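Long-range contacts in alcohol dehydrogenase (Escherichia coli, PDB 5VM2), which is of unknown substrate specificity but probably works as an NAD(H)- or NADP(H)-dependent dehydrogenase of the zinc-containing alcohol dehydrogenase family, with a part in membrane biogenesis: residues A177-Q186 and R205-A214; M236-T244 and L257-V267. All coordinates share one frame; numbering follows the deposited sequence.

Both contacts lie in the Rossmann-type half of the chain and come one after the other, without nesting or crossing. Contact 1 closes first. It brings the glycine-rich turn and helix 179-190 back against helix 203-211, with strand 195-200 in the loop between. Contact 2 opens later and closes around helix 248-253, placing strands 238-243 and 262-267 side by side in the parallel six-stranded sheet. The centres are about 17 Å apart, yet the contacts touch. Helix 179-190 takes part in both: one side meets helix 203-211, another packs on strands 238-243 and 262-267. Its Thr184 CG2 is 3.7 Å from Phe242 CD2, and its Ile180 CG2 is 3.4 Å from Val267 CG1.

Contact 1: A177-Q186 and R205-A214; sequences AGCIGLMTLQ and RLAMAEQLGA
Helix 179-190, which follows the glycine-rich turn of the Rossmann-type fold, packs against helix 203-211, with Leu182 and Leu185 facing Met208, Ala209 and Leu212. The short axes of 179-186 and 205-211 run 10.2 Å apart at an angle of 16°. No direct hydrogen bond joins the segments; the contact is almost wholly apolar. Leu182 CD1 meets Met208 CG at 3.6 Å, the two side chains crossing at about a right angle, while Leu182 CD2 lies 3.7 Å from Ala209 CA. One turn on, Leu185 has CG anti to its backbone N (chi1 158°), which carries both methyls to the end of helix 203-211. There Leu185 CD2 sits 3.4 Å from Ala209 O, and Leu185 CD1 is 3.7 Å from Ala214 N. Gly213, with positive phi, Ala214 N bonded back to Ala209 O and a weaker Gly213 N to Glu210 O bond, makes a Schellman motif. The amide of Gln186 lies against the Leu212 methyls, with NE2 3.5 Å from Leu212 CD1. That NE2 is bonded to Asp310 O, and OE1 takes a bond from a water that weakly reaches Leu212 O. At the other end, Gly178 at the N-cap places its CA over one face of the Arg205 guanidinium, offset toward the rim and 3.5 Å from NH1. Ala177 O, buried beside the Arg205 chain, has no polar partner in the model. Gly176, Gly178 and Gly181 fit a GxGxxG pattern, consistent with dinucleotide binding. Ala177 and Leu185 rest on strand 195-200, Leu206 and Ala209 reach strand 216-219, and Ile180 and Met183 meet helix 145-163.

Contact 2: M236-T244 and L257-V267; sequences MGADIVFET and LVMRGGKIMIV
Val241 forms the middle of a parallel backbone ladder: its N donates to Lys263 O at 2.9 Å, and its O accepts from Met265 N at 2.8 Å. Glu243 repeats the pattern with Met265 O and Val267 N. All four of these bonds run nearly along the C=O axis. Before a corner in each segment, Ala238 bonds in the same way to Leu257 O and Met259 N. The bond from Met259 N is tilted 33° from the carbonyl plane of Ala238. At the corner, Lys263 N donates to Asp239 O. A water also bridges Met236 O and Arg260 N, next to the type II turn 259-262.

This is a beta-alpha-beta crossover of the Rossmann fold, with helix 248-253 between the strands. Ile240 and Phe242 turn their backbone bonds to strand 171-175 on the other side.

Apolar contacts follow the two faces of the sheet. Phe242 and Met265 lie side by side, CE2 3.7 Å from Met265 CG. Val267 CG2 meets the ring edge near its plane, 4.1 Å from Phe242 CD2. Helices 145-163 and 179-190 cover this face. Val241, on the other face, meets Val258 of the short strand before the corner, its CG2 3.9 Å from Val258 CB.

Polar side chains take less part. Asp239 OD2 lies 3.5 Å from Met259 SD, while its OD1 bonds to Lys171 N. Glu243 OE1 is hydrogen-bonded to Thr250 OG1 in helix 248-253.

Contact 1: A177-Q186 and R205-A214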
loop_
_atom_site.group_PDB
_atom_site.type_symbol
_atom_site.label_atom_id
_atom_site.label_comp_id
_atom_site.label_asym_id
_atom_site.label_seq_id
_atom_site.Cartn_x
_atom_site.Cartn_y
_atom_site.Cartn_z
ATOM N N ALA A 177 -9.819 -6.210 -6.846
ATOM C CA ALA A 177 -9.828 -6.888 -5.557
ATOM C C ALA A 177 -8.459 -7.484 -5.246
ATOM O O ALA A 177 -8.357 -8.506 -4.559
ATOM C CB ALA A 177 -10.915 -7.961 -5.514
ATOM N N GLY A 178 -7.404 -6.869 -5.773
ATOM C CA GLY A 178 -6.066 -7.127 -5.294
ATOM C C GLY A 178 -5.876 -6.484 -3.930
ATOM O O GLY A 178 -6.816 -6.005 -3.293
ATOM N N CYS A 179 -4.617 -6.461 -3.486
ATOM C CA CYS A 179 -4.314 -5.972 -2.143
ATOM C C CYS A 179 -4.914 -4.589 -1.894
ATOM O O CYS A 179 -5.659 -4.389 -0.928
ATOM C CB CYS A 179 -2.801 -5.943 -1.919
ATOM S SG CYS A 179 -2.350 -5.236 -0.315
ATOM N N ILE A 180 -4.632 -3.631 -2.776
ATOM C CA ILE A 180 -5.084 -2.263 -2.544
ATOM C C ILE A 180 -6.603 -2.150 -2.645
ATOM O O ILE A 180 -7.222 -1.354 -1.926
ATOM C CB ILE A 180 -4.377 -1.301 -3.516
ATOM C CG1 ILE A 180 -2.859 -1.431 -3.371
ATOM C CG2 ILE A 180 -4.810 0.117 -3.239
ATOM C CD1 ILE A 180 -2.346 -1.085 -1.982
ATOM N N GLY A 181 -7.232 -2.937 -3.522
ATOM C CA GLY A 181 -8.685 -2.918 -3.599
ATOM C C GLY A 181 -9.342 -3.464 -2.344
ATOM O O GLY A 181 -10.376 -2.957 -1.898
ATOM N N LEU A 182 -8.748 -4.503 -1.755
ATOM C CA LEU A 182 -9.272 -5.059 -0.513
ATOM C C LEU A 182 -9.026 -4.117 0.658
ATOM O O LEU A 182 -9.880 -3.988 1.546
ATOM C CB LEU A 182 -8.645 -6.432 -0.261
ATOM C CG LEU A 182 -8.999 -7.443 -1.353
ATOM C CD1 LEU A 182 -8.267 -8.754 -1.144
ATOM C CD2 LEU A 182 -10.506 -7.660 -1.394
ATOM N N MET A 183 -7.869 -3.445 0.678
ATOM C CA MET A 183 -7.631 -2.411 1.682
ATOM C C MET A 183 -8.646 -1.282 1.562
ATOM O O MET A 183 -9.163 -0.795 2.573
ATOM C CB MET A 183 -6.216 -1.849 1.555
ATOM C CG MET A 183 -5.101 -2.841 1.856
ATOM S SD MET A 183 -5.328 -3.709 3.412
ATOM C CE MET A 183 -3.725 -4.492 3.617
ATOM N N THR A 184 -8.926 -0.844 0.330
ATOM C CA THR A 184 -9.904 0.219 0.119
ATOM C C THR A 184 -11.296 -0.220 0.563
ATOM O O THR A 184 -12.031 0.555 1.186
ATOM C CB THR A 184 -9.909 0.637 -1.353
ATOM O OG1 THR A 184 -8.578 1.002 -1.751
ATOM C CG2 THR A 184 -10.843 1.826 -1.573
ATOM N N LEU A 185 -11.662 -1.470 0.268
ATOM C CA LEU A 185 -12.939 -2.022 0.718
ATOM C C LEU A 185 -13.083 -1.935 2.235
ATOM O O LEU A 185 -14.090 -1.437 2.751
ATOM C CB LEU A 185 -13.060 -3.470 0.237
ATOM C CG LEU A 185 -14.004 -4.448 0.935
ATOM C CD1 LEU A 185 -15.458 -4.020 0.729
ATOM C CD2 LEU A 185 -13.749 -5.871 0.410
ATOM N N GLN A 186 -12.080 -2.415 2.969
ATOM C CA GLN A 186 -12.161 -2.373 4.423
ATOM C C GLN A 186 -12.147 -0.937 4.940
ATOM O O GLN A 186 -12.819 -0.621 5.931
ATOM C CB GLN A 186 -11.021 -3.195 5.018
ATOM C CG GLN A 186 -11.087 -4.658 4.607
ATOM C CD GLN A 186 -10.299 -5.549 5.529
ATOM O OE1 GLN A 186 -10.748 -5.869 6.623
ATOM N NE2 GLN A 186 -9.114 -5.962 5.090
ATOM N N ARG A 205 -9.947 -13.746 -5.613
ATOM C CA ARG A 205 -9.972 -12.389 -5.079
ATOM C C ARG A 205 -11.391 -11.967 -4.724
ATOM O O ARG A 205 -11.611 -11.271 -3.723
ATOM C CB ARG A 205 -9.355 -11.414 -6.083
ATOM C CG ARG A 205 -7.882 -11.672 -6.376
ATOM C CD ARG A 205 -7.250 -10.521 -7.154
ATOM N NE ARG A 205 -5.799 -10.663 -7.241
ATOM C CZ ARG A 205 -4.994 -9.780 -7.824
ATOM N NH1 ARG A 205 -5.498 -8.685 -8.378
ATOM N NH2 ARG A 205 -3.685 -9.994 -7.857
ATOM N N LEU A 206 -12.370 -12.370 -5.537
ATOM C CA LEU A 206 -13.755 -12.037 -5.225
ATOM C C LEU A 206 -14.248 -12.800 -4.004
ATOM O O LEU A 206 -15.066 -12.276 -3.237
ATOM C CB LEU A 206 -14.653 -12.317 -6.427
ATOM C CG LEU A 206 -14.399 -11.394 -7.621
ATOM C CD1 LEU A 206 -15.358 -11.713 -8.759
ATOM C CD2 LEU A 206 -14.509 -9.936 -7.204
ATOM N N ALA A 207 -13.770 -14.029 -3.808
ATOM C CA ALA A 207 -14.066 -14.733 -2.567
ATOM C C ALA A 207 -13.537 -13.957 -1.370
ATOM O O ALA A 207 -14.206 -13.860 -0.334
ATOM C CB ALA A 207 -13.473 -16.141 -2.604
ATOM N N MET A 208 -12.338 -13.382 -1.499
ATOM C CA MET A 208 -11.773 -12.618 -0.397
ATOM C C MET A 208 -12.506 -11.294 -0.210
ATOM O O MET A 208 -12.682 -10.833 0.923
ATOM C CB MET A 208 -10.284 -12.388 -0.632
ATOM C CG MET A 208 -9.606 -11.627 0.479
ATOM S SD MET A 208 -8.825 -12.712 1.673
ATOM C CE MET A 208 -9.850 -12.414 3.088
ATOM N N ALA A 209 -12.947 -10.677 -1.309
ATOM C CA ALA A 209 -13.724 -9.448 -1.208
ATOM C C ALA A 209 -15.003 -9.679 -0.417
ATOM O O ALA A 209 -15.354 -8.888 0.465
ATOM C CB ALA A 209 -14.044 -8.912 -2.603
ATOM N N GLU A 210 -15.706 -10.772 -0.723
ATOM C CA GLU A 210 -16.926 -11.112 -0.000
ATOM C C GLU A 210 -16.632 -11.422 1.462
ATOM O O GLU A 210 -17.402 -11.039 2.351
ATOM C CB GLU A 210 -17.615 -12.295 -0.684
ATOM C CG GLU A 210 -18.684 -12.985 0.156
ATOM C CD GLU A 210 -19.985 -12.200 0.220
ATOM O OE1 GLU A 210 -20.849 -12.551 1.054
ATOM O OE2 GLU A 210 -20.144 -11.238 -0.564
ATOM N N GLN A 211 -15.518 -12.108 1.736
ATOM C CA GLN A 211 -15.146 -12.370 3.125
ATOM C C GLN A 211 -14.860 -11.071 3.870
ATOM O O GLN A 211 -15.222 -10.923 5.043
ATOM C CB GLN A 211 -13.930 -13.296 3.181
ATOM C CG GLN A 211 -13.374 -13.494 4.586
ATOM C CD GLN A 211 -12.188 -14.445 4.631
ATOM O OE1 GLN A 211 -12.048 -15.333 3.786
ATOM N NE2 GLN A 211 -11.315 -14.247 5.612
ATOM N N LEU A 212 -14.213 -10.119 3.204
ATOM C CA LEU A 212 -13.850 -8.857 3.833
ATOM C C LEU A 212 -14.975 -7.827 3.812
ATOM O O LEU A 212 -14.755 -6.691 4.242
ATOM C CB LEU A 212 -12.598 -8.287 3.164
ATOM C CG LEU A 212 -11.334 -9.091 3.475
ATOM C CD1 LEU A 212 -10.101 -8.446 2.865
ATOM C CD2 LEU A 212 -11.168 -9.269 4.980
ATOM N N GLY A 213 -16.162 -8.178 3.329
ATOM C CA GLY A 213 -17.334 -7.352 3.533
ATOM C C GLY A 213 -17.942 -6.696 2.310
ATOM O O GLY A 213 -18.802 -5.821 2.471
ATOM N N ALA A 214 -17.534 -7.077 1.101
ATOM C CA ALA A 214 -18.160 -6.526 -0.093
ATOM C C ALA A 214 -19.647 -6.859 -0.103
ATOM O O ALA A 214 -20.039 -7.993 0.181
ATOM C CB ALA A 214 -17.483 -7.081 -1.348
HETATM O O HOH W 1 -13.264 -6.601 7.261
#

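Contact 2: M236-T244 and L257-V267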
loop_
_atom_site.group_PDB
_atom_site.type_symbol
_atom_site.label_atom_id
_atom_site.label_comp_id
_atom_site.label_asym_id
_atom_site.label_seq_id
_atom_site.Cartn_x
_atom_site.Cartn_y
_atom_site.Cartn_z
ATOM N N MET A 236 -28.413 4.653 -11.600
ATOM C CA MET A 236 -28.012 6.008 -11.253
ATOM C C MET A 236 -26.502 6.190 -11.222
ATOM O O MET A 236 -26.032 7.328 -11.322
ATOM C CB MET A 236 -28.579 6.403 -9.884
ATOM C CG MET A 236 -29.990 5.910 -9.607
ATOM S SD MET A 236 -31.256 6.834 -10.505
ATOM C CE MET A 236 -32.486 5.561 -10.784
ATOM N N GLY A 237 -25.721 5.118 -11.198
ATOM C CA GLY A 237 -24.293 5.229 -10.997
ATOM C C GLY A 237 -23.936 5.292 -9.522
ATOM O O GLY A 237 -24.762 5.578 -8.659
ATOM N N ALA A 238 -22.672 5.011 -9.231
ATOM C CA ALA A 238 -22.197 5.010 -7.855
ATOM C C ALA A 238 -21.755 6.405 -7.422
ATOM O O ALA A 238 -21.279 7.206 -8.230
ATOM C CB ALA A 238 -21.039 4.022 -7.689
ATOM N N ASP A 239 -21.919 6.688 -6.124
ATOM C CA ASP A 239 -21.406 7.937 -5.562
ATOM C C ASP A 239 -19.894 8.044 -5.738
ATOM O O ASP A 239 -19.368 9.120 -6.052
ATOM C CB ASP A 239 -21.757 8.033 -4.078
ATOM C CG ASP A 239 -23.244 8.153 -3.837
ATOM O OD1 ASP A 239 -23.938 7.117 -3.875
ATOM O OD2 ASP A 239 -23.709 9.289 -3.612
ATOM N N ILE A 240 -19.177 6.949 -5.512
ATOM C CA ILE A 240 -17.721 6.934 -5.581
ATOM C C ILE A 240 -17.305 5.670 -6.310
ATOM O O ILE A 240 -17.794 4.584 -5.990
ATOM C CB ILE A 240 -17.072 6.970 -4.181
ATOM C CG1 ILE A 240 -17.553 8.179 -3.368
ATOM C CG2 ILE A 240 -15.566 6.973 -4.308
ATOM C CD1 ILE A 240 -17.416 7.992 -1.860
ATOM N N VAL A 241 -16.416 5.806 -7.287
ATOM C CA VAL A 241 -15.792 4.661 -7.939
ATOM C C VAL A 241 -14.306 4.728 -7.639
ATOM O O VAL A 241 -13.651 5.737 -7.941
ATOM C CB VAL A 241 -16.038 4.642 -9.453
ATOM C CG1 VAL A 241 -15.412 3.388 -10.063
ATOM C CG2 VAL A 241 -17.526 4.703 -9.762
ATOM N N PHE A 242 -13.782 3.671 -7.035
ATOM C CA PHE A 242 -12.355 3.536 -6.799
ATOM C C PHE A 242 -11.759 2.661 -7.891
ATOM O O PHE A 242 -12.251 1.555 -8.145
ATOM C CB PHE A 242 -12.074 2.913 -5.431
ATOM C CG PHE A 242 -12.475 3.772 -4.276
ATOM C CD1 PHE A 242 -13.750 3.671 -3.733
ATOM C CD2 PHE A 242 -11.584 4.678 -3.732
ATOM C CE1 PHE A 242 -14.128 4.463 -2.654
ATOM C CE2 PHE A 242 -11.954 5.477 -2.660
ATOM C CZ PHE A 242 -13.230 5.367 -2.120
ATOM N N GLU A 243 -10.711 3.158 -8.538
ATOM C CA GLU A 243 -9.911 2.365 -9.461
ATOM C C GLU A 243 -8.624 1.974 -8.744
ATOM O O GLU A 243 -7.836 2.842 -8.357
ATOM C CB GLU A 243 -9.619 3.145 -10.741
ATOM C CG GLU A 243 -9.219 2.274 -11.916
ATOM C CD GLU A 243 -7.808 1.740 -11.786
ATOM O OE1 GLU A 243 -7.579 0.574 -12.163
ATOM O OE2 GLU A 243 -6.930 2.487 -11.303
ATOM N N THR A 244 -8.422 0.669 -8.549
ATOM C CA THR A 244 -7.341 0.184 -7.703
ATOM C C THR A 244 -6.424 -0.828 -8.373
ATOM O O THR A 244 -5.363 -1.124 -7.815
ATOM C CB THR A 244 -7.901 -0.450 -6.418
ATOM O OG1 THR A 244 -8.511 -1.708 -6.734
ATOM C CG2 THR A 244 -8.934 0.454 -5.765
ATOM N N LEU A 257 -19.560 4.289 -14.761
ATOM C CA LEU A 257 -20.030 3.690 -13.519
ATOM C C LEU A 257 -20.402 4.697 -12.440
ATOM O O LEU A 257 -21.053 4.309 -11.461
ATOM C CB LEU A 257 -18.959 2.744 -12.951
ATOM C CG LEU A 257 -18.488 1.618 -13.874
ATOM C CD1 LEU A 257 -17.407 0.800 -13.194
ATOM C CD2 LEU A 257 -19.654 0.735 -14.267
ATOM N N VAL A 258 -20.008 5.960 -12.589
ATOM C CA VAL A 258 -20.159 6.977 -11.552
ATOM C C VAL A 258 -21.411 7.796 -11.834
ATOM O O VAL A 258 -21.801 8.008 -12.992
ATOM C CB VAL A 258 -18.901 7.876 -11.484
ATOM C CG1 VAL A 258 -18.742 8.668 -12.768
ATOM C CG2 VAL A 258 -18.940 8.816 -10.273
ATOM N N MET A 259 -22.051 8.262 -10.765
ATOM C CA MET A 259 -23.215 9.120 -10.901
ATOM C C MET A 259 -22.793 10.562 -11.173
ATOM O O MET A 259 -21.662 10.972 -10.890
ATOM C CB MET A 259 -24.065 9.082 -9.632
ATOM C CG MET A 259 -23.518 9.949 -8.514
ATOM S SD MET A 259 -24.516 9.901 -7.008
ATOM C CE MET A 259 -26.090 9.330 -7.625
ATOM N N ARG A 260 -23.730 11.341 -11.708
ATOM C CA ARG A 260 -23.492 12.771 -11.856
ATOM C C ARG A 260 -23.147 13.380 -10.502
ATOM O O ARG A 260 -23.695 12.990 -9.468
ATOM C CB ARG A 260 -24.718 13.454 -12.460
ATOM C CG ARG A 260 -25.991 13.260 -11.658
ATOM C CD ARG A 260 -27.188 13.830 -12.396
ATOM N NE ARG A 260 -27.388 13.185 -13.691
ATOM C CZ ARG A 260 -28.092 13.712 -14.685
ATOM N NH1 ARG A 260 -28.661 14.902 -14.541
ATOM N NH2 ARG A 260 -28.224 13.054 -15.828
ATOM N N GLY A 261 -22.205 14.318 -10.507
ATOM C CA GLY A 261 -21.731 14.896 -9.269
ATOM C C GLY A 261 -20.892 13.982 -8.404
ATOM O O GLY A 261 -20.485 14.402 -7.316
ATOM N N GLY A 262 -20.608 12.758 -8.852
ATOM C CA GLY A 262 -19.869 11.794 -8.063
ATOM C C GLY A 262 -18.363 11.937 -8.198
ATOM O O GLY A 262 -17.839 12.904 -8.757
ATOM N N LYS A 263 -17.653 10.937 -7.674
ATOM C CA LYS A 263 -16.196 10.962 -7.643
ATOM C C LYS A 263 -15.615 9.678 -8.210
ATOM O O LYS A 263 -16.092 8.582 -7.905
ATOM C CB LYS A 263 -15.667 11.133 -6.222
ATOM C CG LYS A 263 -15.933 12.478 -5.589
ATOM C CD LYS A 263 -15.681 12.388 -4.094
ATOM C CE LYS A 263 -15.904 13.725 -3.404
ATOM N NZ LYS A 263 -15.893 13.560 -1.928
ATOM N N ILE A 264 -14.563 9.827 -9.016
ATOM C CA ILE A 264 -13.688 8.728 -9.410
ATOM C C ILE A 264 -12.351 8.929 -8.703
ATOM O O ILE A 264 -11.741 9.998 -8.814
ATOM C CB ILE A 264 -13.492 8.672 -10.934
ATOM C CG1 ILE A 264 -14.829 8.396 -11.636
ATOM C CG2 ILE A 264 -12.455 7.612 -11.291
ATOM C CD1 ILE A 264 -14.805 8.653 -13.124
ATOM N N MET A 265 -11.907 7.918 -7.962
ATOM C CA MET A 265 -10.622 7.955 -7.277
ATOM C C MET A 265 -9.686 6.965 -7.950
ATOM O O MET A 265 -10.021 5.785 -8.078
ATOM C CB MET A 265 -10.762 7.593 -5.797
ATOM C CG MET A 265 -11.942 8.218 -5.080
ATOM S SD MET A 265 -11.846 10.003 -4.972
ATOM C CE MET A 265 -10.318 10.257 -4.064
ATOM N N ILE A 266 -8.522 7.442 -8.362
ATOM C CA ILE A 266 -7.499 6.605 -8.971
ATOM C C ILE A 266 -6.457 6.333 -7.895
ATOM O O ILE A 266 -5.633 7.195 -7.568
ATOM C CB ILE A 266 -6.892 7.267 -10.205
ATOM C CG1 ILE A 266 -7.980 7.474 -11.255
ATOM C CG2 ILE A 266 -5.753 6.434 -10.746
ATOM C CD1 ILE A 266 -7.549 8.348 -12.379
ATOM N N VAL A 267 -6.499 5.126 -7.338
ATOM C CA VAL A 267 -5.655 4.766 -6.204
ATOM C C VAL A 267 -4.350 4.231 -6.784
ATOM O O VAL A 267 -4.182 3.032 -7.005
ATOM C CB VAL A 267 -6.345 3.773 -5.279
ATOM C CG1 VAL A 267 -5.383 3.289 -4.213
ATOM C CG2 VAL A 267 -7.562 4.431 -4.647
HETATM O O HOH W 2 -26.305 9.944 -12.361
#